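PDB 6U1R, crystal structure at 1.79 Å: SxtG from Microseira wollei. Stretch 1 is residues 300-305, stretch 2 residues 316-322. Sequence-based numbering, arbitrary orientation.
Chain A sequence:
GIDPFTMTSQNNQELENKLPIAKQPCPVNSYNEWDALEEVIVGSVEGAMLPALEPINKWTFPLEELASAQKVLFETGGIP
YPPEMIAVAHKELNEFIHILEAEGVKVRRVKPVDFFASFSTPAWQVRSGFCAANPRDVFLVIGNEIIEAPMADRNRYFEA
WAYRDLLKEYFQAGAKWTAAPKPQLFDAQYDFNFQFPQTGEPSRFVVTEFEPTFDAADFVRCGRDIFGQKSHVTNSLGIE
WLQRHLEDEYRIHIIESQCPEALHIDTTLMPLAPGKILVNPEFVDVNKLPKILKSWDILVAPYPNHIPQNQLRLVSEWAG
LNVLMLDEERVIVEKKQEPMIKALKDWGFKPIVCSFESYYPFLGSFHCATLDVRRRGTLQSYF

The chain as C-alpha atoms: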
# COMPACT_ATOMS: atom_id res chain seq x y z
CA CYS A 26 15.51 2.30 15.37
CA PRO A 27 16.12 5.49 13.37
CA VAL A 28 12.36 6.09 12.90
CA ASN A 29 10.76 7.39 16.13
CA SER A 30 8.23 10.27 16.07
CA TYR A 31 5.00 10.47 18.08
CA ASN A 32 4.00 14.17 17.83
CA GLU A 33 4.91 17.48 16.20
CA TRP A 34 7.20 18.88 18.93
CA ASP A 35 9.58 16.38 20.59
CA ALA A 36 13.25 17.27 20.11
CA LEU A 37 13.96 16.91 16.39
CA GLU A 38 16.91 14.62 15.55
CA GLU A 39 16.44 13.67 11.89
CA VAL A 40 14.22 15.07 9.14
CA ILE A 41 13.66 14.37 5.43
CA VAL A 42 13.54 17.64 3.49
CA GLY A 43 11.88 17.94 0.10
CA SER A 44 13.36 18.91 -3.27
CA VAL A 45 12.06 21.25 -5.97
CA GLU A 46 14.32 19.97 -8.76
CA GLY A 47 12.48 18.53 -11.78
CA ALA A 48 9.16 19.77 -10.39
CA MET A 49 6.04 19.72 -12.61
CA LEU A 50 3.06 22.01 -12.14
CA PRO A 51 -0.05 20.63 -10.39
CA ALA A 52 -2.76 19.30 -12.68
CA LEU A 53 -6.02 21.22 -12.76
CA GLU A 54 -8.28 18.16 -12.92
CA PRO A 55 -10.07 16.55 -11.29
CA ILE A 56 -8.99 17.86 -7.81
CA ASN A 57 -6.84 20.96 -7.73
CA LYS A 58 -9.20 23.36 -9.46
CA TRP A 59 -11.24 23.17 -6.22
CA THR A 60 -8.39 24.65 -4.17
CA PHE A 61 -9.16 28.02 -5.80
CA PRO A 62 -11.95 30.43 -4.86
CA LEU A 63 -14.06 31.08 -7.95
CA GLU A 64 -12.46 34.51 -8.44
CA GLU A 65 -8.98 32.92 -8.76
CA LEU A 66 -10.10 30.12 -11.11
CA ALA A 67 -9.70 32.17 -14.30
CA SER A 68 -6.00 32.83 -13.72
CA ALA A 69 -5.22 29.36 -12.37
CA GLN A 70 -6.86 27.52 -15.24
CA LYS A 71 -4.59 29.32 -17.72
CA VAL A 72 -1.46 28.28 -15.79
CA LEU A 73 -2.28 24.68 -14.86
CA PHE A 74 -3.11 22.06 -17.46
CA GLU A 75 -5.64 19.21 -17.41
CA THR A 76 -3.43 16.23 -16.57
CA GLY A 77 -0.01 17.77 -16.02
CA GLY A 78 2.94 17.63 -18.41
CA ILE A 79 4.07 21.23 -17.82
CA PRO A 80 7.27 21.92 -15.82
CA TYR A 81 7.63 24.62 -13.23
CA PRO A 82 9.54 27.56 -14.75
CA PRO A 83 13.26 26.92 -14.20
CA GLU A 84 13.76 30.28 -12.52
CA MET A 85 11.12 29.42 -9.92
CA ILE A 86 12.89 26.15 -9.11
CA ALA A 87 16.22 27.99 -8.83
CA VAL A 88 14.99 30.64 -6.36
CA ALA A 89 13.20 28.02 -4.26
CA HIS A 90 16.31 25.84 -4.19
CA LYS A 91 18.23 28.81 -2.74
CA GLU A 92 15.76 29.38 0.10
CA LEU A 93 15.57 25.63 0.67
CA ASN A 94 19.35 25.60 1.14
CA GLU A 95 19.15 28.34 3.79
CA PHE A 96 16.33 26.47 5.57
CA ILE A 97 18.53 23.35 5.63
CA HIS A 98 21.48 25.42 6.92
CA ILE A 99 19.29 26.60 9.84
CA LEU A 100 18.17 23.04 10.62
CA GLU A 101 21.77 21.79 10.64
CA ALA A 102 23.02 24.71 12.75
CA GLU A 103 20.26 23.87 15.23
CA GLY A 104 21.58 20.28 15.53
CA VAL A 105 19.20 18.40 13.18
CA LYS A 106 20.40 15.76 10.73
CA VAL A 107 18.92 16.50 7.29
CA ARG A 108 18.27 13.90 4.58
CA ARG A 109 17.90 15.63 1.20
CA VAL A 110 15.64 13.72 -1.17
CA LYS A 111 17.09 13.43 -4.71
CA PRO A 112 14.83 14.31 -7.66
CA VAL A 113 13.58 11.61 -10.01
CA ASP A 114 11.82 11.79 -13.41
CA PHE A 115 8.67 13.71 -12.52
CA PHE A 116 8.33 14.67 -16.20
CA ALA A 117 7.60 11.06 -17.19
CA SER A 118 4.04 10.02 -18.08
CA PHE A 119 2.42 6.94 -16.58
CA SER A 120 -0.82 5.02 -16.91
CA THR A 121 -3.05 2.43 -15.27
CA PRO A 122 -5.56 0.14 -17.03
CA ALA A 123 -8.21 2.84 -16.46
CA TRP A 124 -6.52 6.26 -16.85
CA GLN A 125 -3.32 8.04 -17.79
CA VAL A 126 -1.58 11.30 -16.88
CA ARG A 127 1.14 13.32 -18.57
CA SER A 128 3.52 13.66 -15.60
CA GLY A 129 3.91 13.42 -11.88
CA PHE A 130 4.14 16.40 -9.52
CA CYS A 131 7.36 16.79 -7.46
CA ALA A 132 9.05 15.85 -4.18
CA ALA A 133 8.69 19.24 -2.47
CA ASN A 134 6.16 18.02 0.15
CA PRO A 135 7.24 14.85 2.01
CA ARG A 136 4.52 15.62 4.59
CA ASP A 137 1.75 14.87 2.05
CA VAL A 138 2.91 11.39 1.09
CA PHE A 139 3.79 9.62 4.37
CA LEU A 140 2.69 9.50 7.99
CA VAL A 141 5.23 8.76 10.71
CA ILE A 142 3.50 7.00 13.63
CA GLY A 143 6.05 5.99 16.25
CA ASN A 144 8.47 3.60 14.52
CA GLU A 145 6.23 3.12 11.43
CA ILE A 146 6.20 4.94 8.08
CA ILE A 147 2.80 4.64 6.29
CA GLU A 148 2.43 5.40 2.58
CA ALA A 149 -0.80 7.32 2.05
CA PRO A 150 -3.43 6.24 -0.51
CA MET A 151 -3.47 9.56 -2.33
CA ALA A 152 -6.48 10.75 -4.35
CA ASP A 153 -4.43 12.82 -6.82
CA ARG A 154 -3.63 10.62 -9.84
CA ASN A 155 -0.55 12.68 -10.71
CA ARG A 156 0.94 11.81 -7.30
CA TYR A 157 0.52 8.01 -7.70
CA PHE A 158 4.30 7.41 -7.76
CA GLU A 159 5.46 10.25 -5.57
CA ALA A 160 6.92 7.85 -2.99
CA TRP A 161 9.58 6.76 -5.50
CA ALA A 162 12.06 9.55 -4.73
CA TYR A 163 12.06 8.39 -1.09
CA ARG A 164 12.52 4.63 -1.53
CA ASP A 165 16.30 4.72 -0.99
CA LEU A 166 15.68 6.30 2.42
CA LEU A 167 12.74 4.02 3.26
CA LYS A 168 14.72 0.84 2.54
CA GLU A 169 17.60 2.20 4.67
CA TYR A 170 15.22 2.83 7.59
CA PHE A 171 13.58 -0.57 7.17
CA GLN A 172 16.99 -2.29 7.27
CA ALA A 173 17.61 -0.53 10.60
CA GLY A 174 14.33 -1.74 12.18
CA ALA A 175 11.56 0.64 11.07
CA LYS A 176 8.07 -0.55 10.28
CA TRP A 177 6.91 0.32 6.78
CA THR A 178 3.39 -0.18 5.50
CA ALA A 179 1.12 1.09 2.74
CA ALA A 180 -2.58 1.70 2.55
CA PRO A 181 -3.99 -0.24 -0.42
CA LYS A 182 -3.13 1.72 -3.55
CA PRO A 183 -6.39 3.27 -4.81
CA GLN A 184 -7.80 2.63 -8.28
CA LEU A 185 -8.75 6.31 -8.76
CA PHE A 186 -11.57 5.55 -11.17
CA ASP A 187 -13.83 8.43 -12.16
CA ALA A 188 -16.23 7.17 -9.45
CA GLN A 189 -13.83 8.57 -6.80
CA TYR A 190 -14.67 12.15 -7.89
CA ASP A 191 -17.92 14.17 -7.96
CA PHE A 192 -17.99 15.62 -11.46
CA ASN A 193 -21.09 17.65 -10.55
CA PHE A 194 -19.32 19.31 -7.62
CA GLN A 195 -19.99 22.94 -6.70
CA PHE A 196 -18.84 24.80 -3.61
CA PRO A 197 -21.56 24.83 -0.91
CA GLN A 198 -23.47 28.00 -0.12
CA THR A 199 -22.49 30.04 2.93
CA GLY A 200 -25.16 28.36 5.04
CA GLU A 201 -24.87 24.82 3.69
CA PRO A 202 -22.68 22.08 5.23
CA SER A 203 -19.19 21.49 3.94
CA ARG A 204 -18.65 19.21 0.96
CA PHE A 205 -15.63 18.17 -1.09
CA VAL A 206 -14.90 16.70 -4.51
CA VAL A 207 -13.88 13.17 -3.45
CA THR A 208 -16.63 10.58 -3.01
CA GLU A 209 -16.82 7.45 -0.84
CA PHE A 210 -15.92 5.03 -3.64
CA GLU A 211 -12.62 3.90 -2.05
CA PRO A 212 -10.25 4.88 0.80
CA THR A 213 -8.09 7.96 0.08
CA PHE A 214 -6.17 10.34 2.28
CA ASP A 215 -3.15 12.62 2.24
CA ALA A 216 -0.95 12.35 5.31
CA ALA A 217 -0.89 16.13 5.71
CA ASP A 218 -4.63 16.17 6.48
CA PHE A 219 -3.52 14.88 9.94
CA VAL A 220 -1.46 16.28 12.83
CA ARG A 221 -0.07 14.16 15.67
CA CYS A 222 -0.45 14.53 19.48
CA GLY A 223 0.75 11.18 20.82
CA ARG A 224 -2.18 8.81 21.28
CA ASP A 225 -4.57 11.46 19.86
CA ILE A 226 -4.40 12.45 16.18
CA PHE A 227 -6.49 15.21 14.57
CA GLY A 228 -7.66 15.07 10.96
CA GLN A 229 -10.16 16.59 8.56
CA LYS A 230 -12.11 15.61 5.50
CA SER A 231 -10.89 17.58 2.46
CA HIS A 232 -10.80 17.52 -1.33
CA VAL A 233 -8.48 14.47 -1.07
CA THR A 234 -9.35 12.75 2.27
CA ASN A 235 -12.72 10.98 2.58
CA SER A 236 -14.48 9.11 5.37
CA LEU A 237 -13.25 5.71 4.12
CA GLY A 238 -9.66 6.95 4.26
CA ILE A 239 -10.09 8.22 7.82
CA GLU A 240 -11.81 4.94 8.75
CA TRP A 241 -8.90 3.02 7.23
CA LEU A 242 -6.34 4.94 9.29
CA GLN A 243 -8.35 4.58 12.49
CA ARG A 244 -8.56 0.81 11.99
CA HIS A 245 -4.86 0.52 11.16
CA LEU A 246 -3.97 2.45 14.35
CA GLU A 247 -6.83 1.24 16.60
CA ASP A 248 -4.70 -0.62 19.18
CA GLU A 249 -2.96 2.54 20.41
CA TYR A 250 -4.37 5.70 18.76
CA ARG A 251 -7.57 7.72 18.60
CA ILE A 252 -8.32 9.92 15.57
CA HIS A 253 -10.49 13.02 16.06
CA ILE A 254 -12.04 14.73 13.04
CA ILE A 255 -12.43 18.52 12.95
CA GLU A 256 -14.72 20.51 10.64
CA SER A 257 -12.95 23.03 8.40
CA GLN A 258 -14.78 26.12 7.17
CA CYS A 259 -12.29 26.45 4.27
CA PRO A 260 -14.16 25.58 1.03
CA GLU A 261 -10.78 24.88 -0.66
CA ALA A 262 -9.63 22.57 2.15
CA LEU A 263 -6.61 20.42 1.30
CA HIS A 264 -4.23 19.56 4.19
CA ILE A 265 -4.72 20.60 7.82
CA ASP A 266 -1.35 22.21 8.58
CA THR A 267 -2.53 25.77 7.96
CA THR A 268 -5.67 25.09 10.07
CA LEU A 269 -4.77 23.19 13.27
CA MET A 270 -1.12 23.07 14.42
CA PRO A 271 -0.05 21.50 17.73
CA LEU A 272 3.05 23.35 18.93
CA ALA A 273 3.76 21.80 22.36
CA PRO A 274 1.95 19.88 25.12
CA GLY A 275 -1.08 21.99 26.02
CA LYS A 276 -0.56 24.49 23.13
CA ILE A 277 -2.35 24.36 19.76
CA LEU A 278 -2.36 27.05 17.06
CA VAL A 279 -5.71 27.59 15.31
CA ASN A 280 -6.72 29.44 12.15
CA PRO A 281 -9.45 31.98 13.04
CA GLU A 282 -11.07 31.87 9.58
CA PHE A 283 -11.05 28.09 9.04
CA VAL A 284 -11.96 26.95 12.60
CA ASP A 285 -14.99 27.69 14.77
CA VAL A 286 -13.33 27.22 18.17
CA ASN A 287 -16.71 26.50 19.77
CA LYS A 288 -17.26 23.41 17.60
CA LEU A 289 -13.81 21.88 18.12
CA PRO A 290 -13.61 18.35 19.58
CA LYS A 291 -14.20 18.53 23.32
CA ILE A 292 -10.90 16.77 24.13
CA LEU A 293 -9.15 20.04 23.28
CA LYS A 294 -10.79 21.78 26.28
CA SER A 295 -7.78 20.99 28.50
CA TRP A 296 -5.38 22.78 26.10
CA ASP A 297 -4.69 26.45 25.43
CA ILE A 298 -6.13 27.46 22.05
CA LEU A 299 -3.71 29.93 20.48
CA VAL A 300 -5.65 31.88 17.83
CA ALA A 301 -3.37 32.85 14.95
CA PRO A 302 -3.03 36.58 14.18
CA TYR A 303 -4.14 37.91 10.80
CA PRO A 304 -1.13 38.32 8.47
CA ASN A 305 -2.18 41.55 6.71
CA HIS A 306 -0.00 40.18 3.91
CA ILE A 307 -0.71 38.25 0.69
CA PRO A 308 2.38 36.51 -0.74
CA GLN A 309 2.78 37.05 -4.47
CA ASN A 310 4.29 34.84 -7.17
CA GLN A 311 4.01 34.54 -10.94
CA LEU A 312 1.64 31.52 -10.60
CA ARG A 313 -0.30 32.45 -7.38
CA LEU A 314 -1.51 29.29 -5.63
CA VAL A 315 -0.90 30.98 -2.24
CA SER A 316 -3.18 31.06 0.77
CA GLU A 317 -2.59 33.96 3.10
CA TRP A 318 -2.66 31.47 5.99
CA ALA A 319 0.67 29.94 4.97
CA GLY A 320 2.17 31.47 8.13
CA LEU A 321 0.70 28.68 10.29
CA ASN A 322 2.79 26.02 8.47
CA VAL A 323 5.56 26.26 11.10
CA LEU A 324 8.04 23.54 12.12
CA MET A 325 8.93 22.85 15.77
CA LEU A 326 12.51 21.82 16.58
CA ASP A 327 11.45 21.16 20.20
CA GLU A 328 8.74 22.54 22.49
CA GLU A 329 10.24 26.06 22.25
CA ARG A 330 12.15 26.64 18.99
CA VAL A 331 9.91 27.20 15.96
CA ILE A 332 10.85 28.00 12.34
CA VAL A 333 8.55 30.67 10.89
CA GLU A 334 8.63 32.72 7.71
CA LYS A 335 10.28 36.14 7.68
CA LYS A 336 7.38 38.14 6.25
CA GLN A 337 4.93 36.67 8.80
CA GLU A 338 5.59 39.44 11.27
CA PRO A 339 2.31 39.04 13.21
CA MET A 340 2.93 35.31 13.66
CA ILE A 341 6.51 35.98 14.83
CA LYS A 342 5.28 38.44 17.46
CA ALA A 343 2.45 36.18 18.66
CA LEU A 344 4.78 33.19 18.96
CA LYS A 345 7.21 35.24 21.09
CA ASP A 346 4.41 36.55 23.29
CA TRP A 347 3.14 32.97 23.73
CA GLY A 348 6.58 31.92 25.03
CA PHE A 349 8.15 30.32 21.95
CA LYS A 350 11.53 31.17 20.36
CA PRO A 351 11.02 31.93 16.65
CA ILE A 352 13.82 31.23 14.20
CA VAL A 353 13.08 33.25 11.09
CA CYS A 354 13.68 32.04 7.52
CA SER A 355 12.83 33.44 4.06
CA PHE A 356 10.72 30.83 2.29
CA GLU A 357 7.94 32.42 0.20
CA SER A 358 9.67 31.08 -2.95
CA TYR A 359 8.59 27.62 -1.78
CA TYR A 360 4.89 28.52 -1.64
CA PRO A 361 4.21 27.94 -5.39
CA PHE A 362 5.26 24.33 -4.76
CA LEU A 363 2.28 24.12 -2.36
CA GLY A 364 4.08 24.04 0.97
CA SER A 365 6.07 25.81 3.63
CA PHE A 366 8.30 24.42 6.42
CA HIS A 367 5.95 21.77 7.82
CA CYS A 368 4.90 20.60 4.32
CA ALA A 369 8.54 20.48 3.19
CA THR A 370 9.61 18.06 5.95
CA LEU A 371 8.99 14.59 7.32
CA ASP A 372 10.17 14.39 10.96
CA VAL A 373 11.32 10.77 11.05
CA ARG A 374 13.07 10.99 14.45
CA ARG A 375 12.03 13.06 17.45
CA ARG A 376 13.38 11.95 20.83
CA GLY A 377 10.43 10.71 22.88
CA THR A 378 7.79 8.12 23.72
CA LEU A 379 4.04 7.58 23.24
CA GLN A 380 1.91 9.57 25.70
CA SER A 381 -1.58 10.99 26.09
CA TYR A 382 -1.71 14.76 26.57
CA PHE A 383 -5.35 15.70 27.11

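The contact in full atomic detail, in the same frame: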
# COMPACT_ATOMS: atom_id res chain seq x y z
N VAL A 300 -5.02 31.45 19.08
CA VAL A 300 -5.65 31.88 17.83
C VAL A 300 -4.64 32.68 17.01
O VAL A 300 -4.10 33.70 17.47
CB VAL A 300 -6.93 32.70 18.10
CG1 VAL A 300 -7.60 33.11 16.77
CG2 VAL A 300 -7.92 31.92 18.97
N ALA A 301 -4.38 32.23 15.78
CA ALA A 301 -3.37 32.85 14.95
C ALA A 301 -3.74 34.31 14.68
O ALA A 301 -4.92 34.62 14.46
CB ALA A 301 -3.23 32.11 13.62
N PRO A 302 -2.77 35.21 14.65
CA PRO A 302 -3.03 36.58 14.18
C PRO A 302 -3.27 36.60 12.69
O PRO A 302 -2.90 35.67 11.96
CB PRO A 302 -1.75 37.33 14.56
CG PRO A 302 -0.68 36.29 14.42
CD PRO A 302 -1.33 35.00 14.91
N TYR A 303 -3.94 37.67 12.23
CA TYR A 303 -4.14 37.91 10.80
C TYR A 303 -2.86 38.46 10.17
O TYR A 303 -2.22 39.35 10.75
CB TYR A 303 -5.31 38.88 10.60
CG TYR A 303 -6.65 38.24 10.89
CD1 TYR A 303 -7.11 38.09 12.19
CD2 TYR A 303 -7.44 37.76 9.86
CE1 TYR A 303 -8.34 37.47 12.44
CE2 TYR A 303 -8.66 37.16 10.11
CZ TYR A 303 -9.10 37.02 11.39
OH TYR A 303 -10.31 36.41 11.61
N PRO A 304 -2.44 37.94 9.01
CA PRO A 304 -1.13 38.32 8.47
C PRO A 304 -1.07 39.71 7.88
O PRO A 304 0.02 40.30 7.84
CB PRO A 304 -0.89 37.25 7.38
CG PRO A 304 -2.28 36.87 6.96
CD PRO A 304 -3.08 36.88 8.21
N ASN A 305 -2.19 40.26 7.41
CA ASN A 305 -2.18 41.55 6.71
C ASN A 305 -1.11 41.53 5.62
O ASN A 305 -0.35 42.49 5.44
CB ASN A 305 -1.93 42.72 7.68
CG ASN A 305 -3.06 42.92 8.68
OD1 ASN A 305 -2.82 43.22 9.85
ND2 ASN A 305 -4.28 42.76 8.22
N SER A 316 -2.20 30.64 -0.22
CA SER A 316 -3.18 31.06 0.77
C SER A 316 -2.48 32.02 1.72
O SER A 316 -1.29 31.87 2.02
CB SER A 316 -3.76 29.87 1.55
OG SER A 316 -4.35 30.29 2.79
N GLU A 317 -3.21 33.03 2.17
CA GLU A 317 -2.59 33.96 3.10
C GLU A 317 -2.31 33.31 4.44
O GLU A 317 -1.57 33.87 5.25
CB GLU A 317 -3.47 35.20 3.24
CG GLU A 317 -4.58 35.11 4.24
CD GLU A 317 -5.67 36.13 3.97
OE1 GLU A 317 -6.55 35.84 3.13
OE2 GLU A 317 -5.65 37.22 4.59
N TRP A 318 -2.86 32.12 4.70
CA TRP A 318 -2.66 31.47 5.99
C TRP A 318 -1.43 30.58 5.99
O TRP A 318 -1.26 29.78 6.92
CB TRP A 318 -3.92 30.70 6.38
CG TRP A 318 -5.02 31.68 6.66
CD1 TRP A 318 -6.10 31.94 5.87
CD2 TRP A 318 -5.10 32.59 7.77
NE1 TRP A 318 -6.86 32.93 6.43
CE2 TRP A 318 -6.27 33.36 7.59
CE3 TRP A 318 -4.31 32.83 8.90
CZ2 TRP A 318 -6.67 34.33 8.50
CZ3 TRP A 318 -4.71 33.81 9.81
CH2 TRP A 318 -5.87 34.55 9.59
N ALA A 319 -0.55 30.73 5.00
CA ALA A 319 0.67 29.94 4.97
C ALA A 319 1.54 30.12 6.21
O ALA A 319 2.40 29.27 6.49
CB ALA A 319 1.50 30.29 3.73
N GLY A 320 1.34 31.21 6.97
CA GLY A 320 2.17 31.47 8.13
C GLY A 320 2.03 30.45 9.24
O GLY A 320 2.94 30.34 10.08
N LEU A 321 0.90 29.73 9.29
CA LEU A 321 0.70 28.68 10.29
C LEU A 321 1.51 27.41 10.02
O LEU A 321 1.60 26.56 10.92
CB LEU A 321 -0.80 28.31 10.38
CG LEU A 321 -1.68 29.21 11.25
CD1 LEU A 321 -2.10 30.45 10.50
CD2 LEU A 321 -2.90 28.43 11.72
N ASN A 322 2.10 27.25 8.83
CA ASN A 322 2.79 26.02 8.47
C ASN A 322 4.19 25.99 9.07
O ASN A 322 5.18 25.74 8.36
CB ASN A 322 2.83 25.91 6.94
CG ASN A 322 3.08 24.51 6.43
OD1 ASN A 322 4.05 24.26 5.70
ND2 ASN A 322 2.16 23.60 6.74

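Residues 301-303 are extended, and the backbone turns out of that conformation at Pro-304 and Asn-305, without regular secondary structure, whereas the facing stretch is compact. There Ser-316 organizes a turn: its OG accepts a hydrogen bond from Trp-318 N (3.0 Å), and its carbonyl O accepts one from Ala-319 N (3.3 Å). A short 3-10 segment, residues 319-321, follows, with Leu-321 N bonded to Trp-318 O at 3.2 Å. The two backbones approach to 7.5 Å between the CA atoms of Ala-301 and Leu-321 and to 7.1 Å between those of Pro-304 and Glu-317. No hydrogen bond crosses between them, so the contact, which buries 274 Å² in total, rests mostly on the packing of side chains, with two backbone carbonyls also in contact.

Trp-318 dominates this packing. Its CA-to-CB bond points sideways, but with chi1 at -67° (m) the indole reaches the opposing stretch and meets four consecutive residues, Ala-301 to Pro-304. The ring of Pro-304 lies over one indole face, its CD 4.1 Å from the centroid of the six-membered ring and 24° off the normal. This is a CH-pi contact, well suited to proline, whose CD hydrogens can approach an aromatic face closely. At the indole edge, Trp-318 CH2 lies 3.6 Å from Tyr-303 CD2, over the face of the tyrosine ring; the planes meet at 66° in an offset edge-to-face pair with centroids 5.3 Å apart. Also near the indole plane, the carbonyl O of Pro-302 sits 3.4 Å from Trp-318 CZ3.

At one end of the contact, the small methyl of Ala-301 fits into a buried apolar site, with its CB 3.7 Å from Leu-321 CD1 and 4.4 Å from Trp-318 CZ3. Toward the other end, Pro-304 CG packs 3.5 Å from the carbonyl O of Glu-317 and 4.0 Å from Glu-317 CG.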